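Local structure of uncharacterized protein Rv2277c (Mycobacterium tuberculosis, 5VUG) at residues Y57-S60 and T64-D67; N88-T91 and G96-Y99. The protein probably hydrolyses phosphoric diesters with a TIM-barrel glycerophosphodiester phosphodiesterase domain. All coordinates share one frame; numbering follows the deposited sequence.

In the fold
Both contacts lie in loops of the glycerophosphodiester phosphodiesterase domain, a TIM barrel, on the same side of the chain's centre. They come in series. Contact 1 (57-60 with 64-67) closes within the loop between strand 54-56 and helix 77-80. Contact 2 (88-91 with 96-99) opens only afterwards, in the loop between helix 77-80 and helix 109-114. Their centres are about 14 Å apart. Contact 1 is partly buried and contact 2 lies at the surface. A probable hydrogen bond from Asn-88 ND2 to Thr-64 O, 2.9 Å long, joins them. It ties to each other two loops that helix 77-80 separates in sequence.

Contact 1 of 2, residues Y57-S60 and T64-D67; sequences YRPS and TLTD
Tyr-57 meets Leu-65 through its hydroxyl. Leu-65 N donates to Tyr-57 OH at 3.2 Å, and the N-H...O angle of 138° makes this a bent bond. The same oxygen is hydrogen-bonded to Asp-61 O, in the turn between the segments. Tyr-57 CG lies anti to the backbone N (chi1 -166°), which carries the phenol across to residues 64-66. A second polar link runs through water: one molecule lies 2.8 Å from Thr-64 OG1 and 3.2 Å from Ser-60 OG.

The apolar part centres on Pro-59. Leu-65 CD1 reaches the proline ring at CG, 3.6 Å away, and touches CD as well; the two side chains cross at about a right angle. Thr-64 packs on the same proline, with its CB 3.7 Å from Pro-59 CB and its methyl CG2 near CG. Thr-66 adds its methyl, with CG2 at 3.8 Å from Tyr-57 CE1, and its hydroxyl bonds Leu-62 O.

Pro-59 also packs against its own neighbours. Its CG sits over the centre of the Arg-58 guanidinium, 3.7 Å above the plane. Its CD covers one face of the Tyr-57 ring, toward the rim. The Arg-58 chain bends at chi2 and chi3, and its NE forms a salt bridge with Glu-25.

The chemistry implies a turn closed by mixed means. The hydroxyl of the buried Tyr-57 is bonded by Leu-65 N-H and Asp-61 C=O, and its ring is touched at CE1. Pro-59 lies between aliphatic carbons of 64-65 and the flat groups of its own segment.

Contact 2 of 2, residues N88-T91 and G96-Y99; sequences NFTT and GHPY
Phe-89 and Tyr-99 form the tightly packed part of this contact. They make an offset edge-to-face pair, with the edge of Tyr-99 turned toward the face of Phe-89. The ring centroids are 5.5 Å apart and the planes meet at 77°. The CD2-CE2 edge of Tyr-99 comes to Phe-89 CD2, with both atoms at 3.7 Å. Phe-89 CG is anti to the backbone N (chi1 180°), which sends the ring out alongside Tyr-99. Pro-98 CG adds a looser touch at the edge of the Phe-89 ring.

One water links the two backbones. It donates to Phe-89 O at 2.7 Å and accepts from Tyr-99 N at 2.8 Å. No direct hydrogen bond crosses between the segments.

The side around Thr-90 and Gly-96 is more exposed, yet close at one point. There the Thr-90 methyl CG2 lies 3.5 Å from His-97 CD2 and also near Gly-96 O. Two carbonyls meet the edge of the imidazole at CD2: Phe-89 O at 3.6 Å, near the ring plane, and Asn-88 O at 3.7 Å, in it. Gly-96 takes a positive phi of 93°, where a side chain would press on the preceding carbonyl.

The contact bridges two parts of the loop between helix 77-80 and helix 109-114. Phe-89 and Tyr-99 rest on Pro-24, in the loop between strand 12-16 and helix 28-36. Tyr-99 O also accepts from Asn-84 ND2, just beyond helix 77-80.

Contact 1 of 2, residues Y57-S60 and T64-D67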
ATOM      1  N   TYR A  57      21.146 -10.340 -21.833  1.00  9.08           N
ATOM      2  CA  TYR A  57      19.895 -11.028 -22.130  1.00 10.14           C
ATOM      3  C   TYR A  57      18.950 -10.819 -20.957  1.00 10.03           C
ATOM      4  O   TYR A  57      19.353 -10.973 -19.800  1.00 10.01           O
ATOM      5  CB  TYR A  57      20.101 -12.529 -22.420  1.00  8.60           C
ATOM      6  CG  TYR A  57      18.866 -13.127 -23.043  1.00  9.76           C
ATOM      7  CD1 TYR A  57      18.502 -12.801 -24.350  1.00 11.84           C
ATOM      8  CD2 TYR A  57      18.034 -13.971 -22.321  1.00 10.37           C
ATOM      9  CE1 TYR A  57      17.360 -13.323 -24.927  1.00 10.51           C
ATOM     10  CE2 TYR A  57      16.879 -14.493 -22.896  1.00 12.06           C
ATOM     11  CZ  TYR A  57      16.550 -14.152 -24.201  1.00 10.64           C
ATOM     12  OH  TYR A  57      15.408 -14.620 -24.809  1.00 10.41           O
ATOM     13  N   ARG A  58      17.711 -10.421 -21.238  1.00  9.07           N
ATOM     14  CA  ARG A  58      16.747 -10.101 -20.181  1.00  9.91           C
ATOM     15  C   ARG A  58      15.801 -11.253 -19.814  1.00 12.00           C
ATOM     16  O   ARG A  58      15.632 -11.546 -18.620  1.00 12.81           O
ATOM     17  CB  ARG A  58      15.990  -8.808 -20.513  1.00  9.87           C
ATOM     18  CG  ARG A  58      14.872  -8.430 -19.560  1.00 13.44           C
ATOM     19  CD  ARG A  58      13.496  -8.834 -20.047  1.00 20.03           C
ATOM     20  NE  ARG A  58      13.184  -8.418 -21.419  1.00 18.69           N
ATOM     21  CZ  ARG A  58      12.066  -8.791 -22.039  1.00 18.62           C
ATOM     22  NH1 ARG A  58      11.190  -9.554 -21.396  1.00 21.82           N
ATOM     23  NH2 ARG A  58      11.819  -8.417 -23.285  1.00 17.72           N
ATOM     24  N   PRO A  59      15.150 -11.918 -20.770  1.00 10.85           N
ATOM     25  CA  PRO A  59      14.160 -12.939 -20.397  1.00 11.66           C
ATOM     26  C   PRO A  59      14.789 -14.146 -19.709  1.00 11.71           C
ATOM     27  O   PRO A  59      15.994 -14.395 -19.778  1.00 11.49           O
ATOM     28  CB  PRO A  59      13.540 -13.338 -21.740  1.00 10.38           C
ATOM     29  CG  PRO A  59      13.742 -12.145 -22.612  1.00 11.06           C
ATOM     30  CD  PRO A  59      15.100 -11.626 -22.214  1.00 10.29           C
ATOM     31  N   SER A  60      13.936 -14.925 -19.043  1.00 11.45           N
ATOM     32  CA  SER A  60      14.446 -16.129 -18.393  1.00 13.16           C
ATOM     33  C   SER A  60      14.784 -17.223 -19.406  1.00 11.42           C
ATOM     34  O   SER A  60      15.675 -18.043 -19.153  1.00 13.58           O
ATOM     35  CB  SER A  60      13.467 -16.621 -17.332  1.00 18.99           C
ATOM     36  OG  SER A  60      12.198 -16.869 -17.900  1.00 24.55           O
ATOM     37  N   THR A  64      12.330 -16.434 -25.900  1.00 12.88           N
ATOM     38  CA  THR A  64      11.523 -15.218 -25.938  1.00 13.51           C
ATOM     39  C   THR A  64      12.006 -14.266 -27.025  1.00 11.38           C
ATOM     40  O   THR A  64      11.195 -13.648 -27.725  1.00 12.25           O
ATOM     41  CB  THR A  64      11.514 -14.554 -24.560  1.00 11.77           C
ATOM     42  OG1 THR A  64      10.936 -15.460 -23.613  1.00 12.84           O
ATOM     43  CG2 THR A  64      10.700 -13.263 -24.582  1.00 13.34           C
ATOM     44  N   LEU A  65      13.325 -14.162 -27.211  1.00 11.56           N
ATOM     45  CA  LEU A  65      13.878 -13.193 -28.151  1.00 10.47           C
ATOM     46  C   LEU A  65      14.849 -13.774 -29.174  1.00 12.18           C
ATOM     47  O   LEU A  65      15.379 -13.012 -29.993  1.00 13.42           O
ATOM     48  CB  LEU A  65      14.554 -12.038 -27.396  1.00 12.95           C
ATOM     49  CG  LEU A  65      13.657 -11.281 -26.414  1.00 12.71           C
ATOM     50  CD1 LEU A  65      14.510 -10.321 -25.569  1.00 11.28           C
ATOM     51  CD2 LEU A  65      12.565 -10.518 -27.155  1.00 12.14           C
ATOM     52  N   THR A  66      15.115 -15.081 -29.153  1.00 12.35           N
ATOM     53  CA  THR A  66      16.107 -15.665 -30.056  1.00 13.32           C
ATOM     54  C   THR A  66      15.534 -16.889 -30.760  1.00 15.49           C
ATOM     55  O   THR A  66      14.407 -17.332 -30.498  1.00 14.40           O
ATOM     56  CB  THR A  66      17.417 -16.058 -29.343  1.00 12.27           C
ATOM     57  OG1 THR A  66      17.263 -17.334 -28.710  1.00 12.18           O
ATOM     58  CG2 THR A  66      17.858 -15.012 -28.293  1.00 11.80           C
ATOM     59  N   ASP A  67      16.349 -17.451 -31.655  1.00 15.36           N
ATOM     60  CA  ASP A  67      16.027 -18.696 -32.332  1.00 15.18           C
ATOM     61  C   ASP A  67      16.447 -19.935 -31.548  1.00 15.79           C
ATOM     62  O   ASP A  67      16.315 -21.048 -32.063  1.00 18.52           O
ATOM     63  CB  ASP A  67      16.609 -18.710 -33.750  1.00 16.76           C
ATOM     64  CG  ASP A  67      18.094 -18.368 -33.792  1.00 17.54           C
ATOM     65  OD1 ASP A  67      18.570 -17.584 -32.951  1.00 16.40           O
ATOM     66  OD2 ASP A  67      18.789 -18.892 -34.681  1.00 21.91           O
TER
HETATM   67  O   HOH W   1      11.508 -16.143 -20.973  1.00 13.56           O

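Contact 2 of 2, residues N88-T91 and G96-Y99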
ATOM      1  N   ASN A  88      12.617 -12.037 -32.814  1.00 15.95           N
ATOM      2  CA  ASN A  88      11.211 -11.714 -32.594  1.00 15.31           C
ATOM      3  C   ASN A  88      10.929 -10.218 -32.556  1.00 14.39           C
ATOM      4  O   ASN A  88       9.799  -9.815 -32.248  1.00 16.30           O
ATOM      5  CB  ASN A  88      10.712 -12.401 -31.324  1.00 14.97           C
ATOM      6  CG  ASN A  88      10.581 -13.899 -31.508  1.00 14.49           C
ATOM      7  OD1 ASN A  88      10.250 -14.368 -32.608  1.00 16.18           O
ATOM      8  ND2 ASN A  88      10.855 -14.667 -30.448  1.00 16.12           N
ATOM      9  N   PHE A  89      11.917  -9.387 -32.870  1.00 15.61           N
ATOM     10  CA  PHE A  89      11.706  -7.946 -32.860  1.00 15.94           C
ATOM     11  C   PHE A  89      10.716  -7.553 -33.951  1.00 19.27           C
ATOM     12  O   PHE A  89      10.814  -8.010 -35.096  1.00 20.27           O
ATOM     13  CB  PHE A  89      13.037  -7.224 -33.079  1.00 17.02           C
ATOM     14  CG  PHE A  89      12.916  -5.719 -33.094  1.00 16.41           C
ATOM     15  CD1 PHE A  89      13.055  -4.989 -31.923  1.00 16.06           C
ATOM     16  CD2 PHE A  89      12.667  -5.037 -34.275  1.00 17.07           C
ATOM     17  CE1 PHE A  89      12.947  -3.611 -31.929  1.00 15.31           C
ATOM     18  CE2 PHE A  89      12.556  -3.664 -34.283  1.00 17.60           C
ATOM     19  CZ  PHE A  89      12.700  -2.947 -33.113  1.00 16.78           C
ATOM     20  N   THR A  90       9.755  -6.708 -33.604  1.00 20.82           N
ATOM     21  CA  THR A  90       8.870  -6.133 -34.605  1.00 24.08           C
ATOM     22  C   THR A  90       8.877  -4.617 -34.489  1.00 28.49           C
ATOM     23  O   THR A  90       9.056  -4.062 -33.400  1.00 28.71           O
ATOM     24  CB  THR A  90       7.424  -6.667 -34.510  1.00 25.54           C
ATOM     25  OG1 THR A  90       6.844  -6.276 -33.262  1.00 26.00           O
ATOM     26  CG2 THR A  90       7.395  -8.185 -34.625  1.00 23.59           C
ATOM     27  N   THR A  91       8.705  -3.950 -35.648  1.00 32.42           N
ATOM     28  CA  THR A  91       8.488  -2.515 -35.759  1.00 40.03           C
ATOM     29  C   THR A  91       6.998  -2.263 -35.911  1.00 46.86           C
ATOM     30  O   THR A  91       6.357  -2.905 -36.760  1.00 45.66           O
ATOM     31  CB  THR A  91       9.214  -1.978 -36.990  1.00 46.91           C
ATOM     32  OG1 THR A  91      10.629  -2.126 -36.823  1.00 50.54           O
ATOM     33  CG2 THR A  91       8.885  -0.509 -37.209  1.00 49.46           C
ATOM     34  N   GLY A  96       6.183  -8.516 -40.258  1.00 45.15           N
ATOM     35  CA  GLY A  96       7.369  -9.339 -40.326  1.00 38.41           C
ATOM     36  C   GLY A  96       8.350  -9.064 -39.206  1.00 31.69           C
ATOM     37  O   GLY A  96       8.111  -8.287 -38.276  1.00 30.19           O
ATOM     38  N   HIS A  97       9.496  -9.733 -39.311  1.00 26.93           N
ATOM     39  CA  HIS A  97      10.564  -9.659 -38.319  1.00 24.37           C
ATOM     40  C   HIS A  97      11.829  -9.211 -39.040  1.00 25.71           C
ATOM     41  O   HIS A  97      12.590 -10.040 -39.564  1.00 25.91           O
ATOM     42  CB  HIS A  97      10.740 -11.005 -37.619  1.00 25.57           C
ATOM     43  CG  HIS A  97       9.524 -11.454 -36.868  1.00 25.44           C
ATOM     44  ND1 HIS A  97       8.605 -12.337 -37.396  1.00 28.31           N
ATOM     45  CD2 HIS A  97       9.066 -11.129 -35.635  1.00 26.04           C
ATOM     46  CE1 HIS A  97       7.640 -12.545 -36.517  1.00 28.23           C
ATOM     47  NE2 HIS A  97       7.896 -11.825 -35.440  1.00 27.10           N
ATOM     48  N   PRO A  98      12.091  -7.904 -39.094  1.00 27.29           N
ATOM     49  CA  PRO A  98      13.148  -7.402 -39.990  1.00 28.09           C
ATOM     50  C   PRO A  98      14.551  -7.867 -39.643  1.00 28.57           C
ATOM     51  O   PRO A  98      15.439  -7.777 -40.500  1.00 31.47           O
ATOM     52  CB  PRO A  98      13.007  -5.877 -39.891  1.00 27.95           C
ATOM     53  CG  PRO A  98      12.318  -5.640 -38.577  1.00 28.19           C
ATOM     54  CD  PRO A  98      11.390  -6.816 -38.390  1.00 25.93           C
ATOM     55  N   TYR A  99      14.794  -8.357 -38.430  1.00 24.01           N
ATOM     56  CA  TYR A  99      16.134  -8.794 -38.064  1.00 21.73           C
ATOM     57  C   TYR A  99      16.337 -10.302 -38.166  1.00 22.78           C
ATOM     58  O   TYR A  99      17.428 -10.787 -37.854  1.00 22.31           O
ATOM     59  CB  TYR A  99      16.548  -8.239 -36.690  1.00 20.48           C
ATOM     60  CG  TYR A  99      16.647  -6.732 -36.711  1.00 20.62           C
ATOM     61  CD1 TYR A  99      17.783  -6.104 -37.194  1.00 19.80           C
ATOM     62  CD2 TYR A  99      15.586  -5.933 -36.282  1.00 18.76           C
ATOM     63  CE1 TYR A  99      17.872  -4.719 -37.238  1.00 23.69           C
ATOM     64  CE2 TYR A  99      15.668  -4.552 -36.322  1.00 21.34           C
ATOM     65  CZ  TYR A  99      16.815  -3.949 -36.798  1.00 23.33           C
ATOM     66  OH  TYR A  99      16.907  -2.569 -36.851  1.00 24.78           O
TER
HETATM   67  O   HOH W   2      13.056  -9.014 -36.277  1.00 19.58           O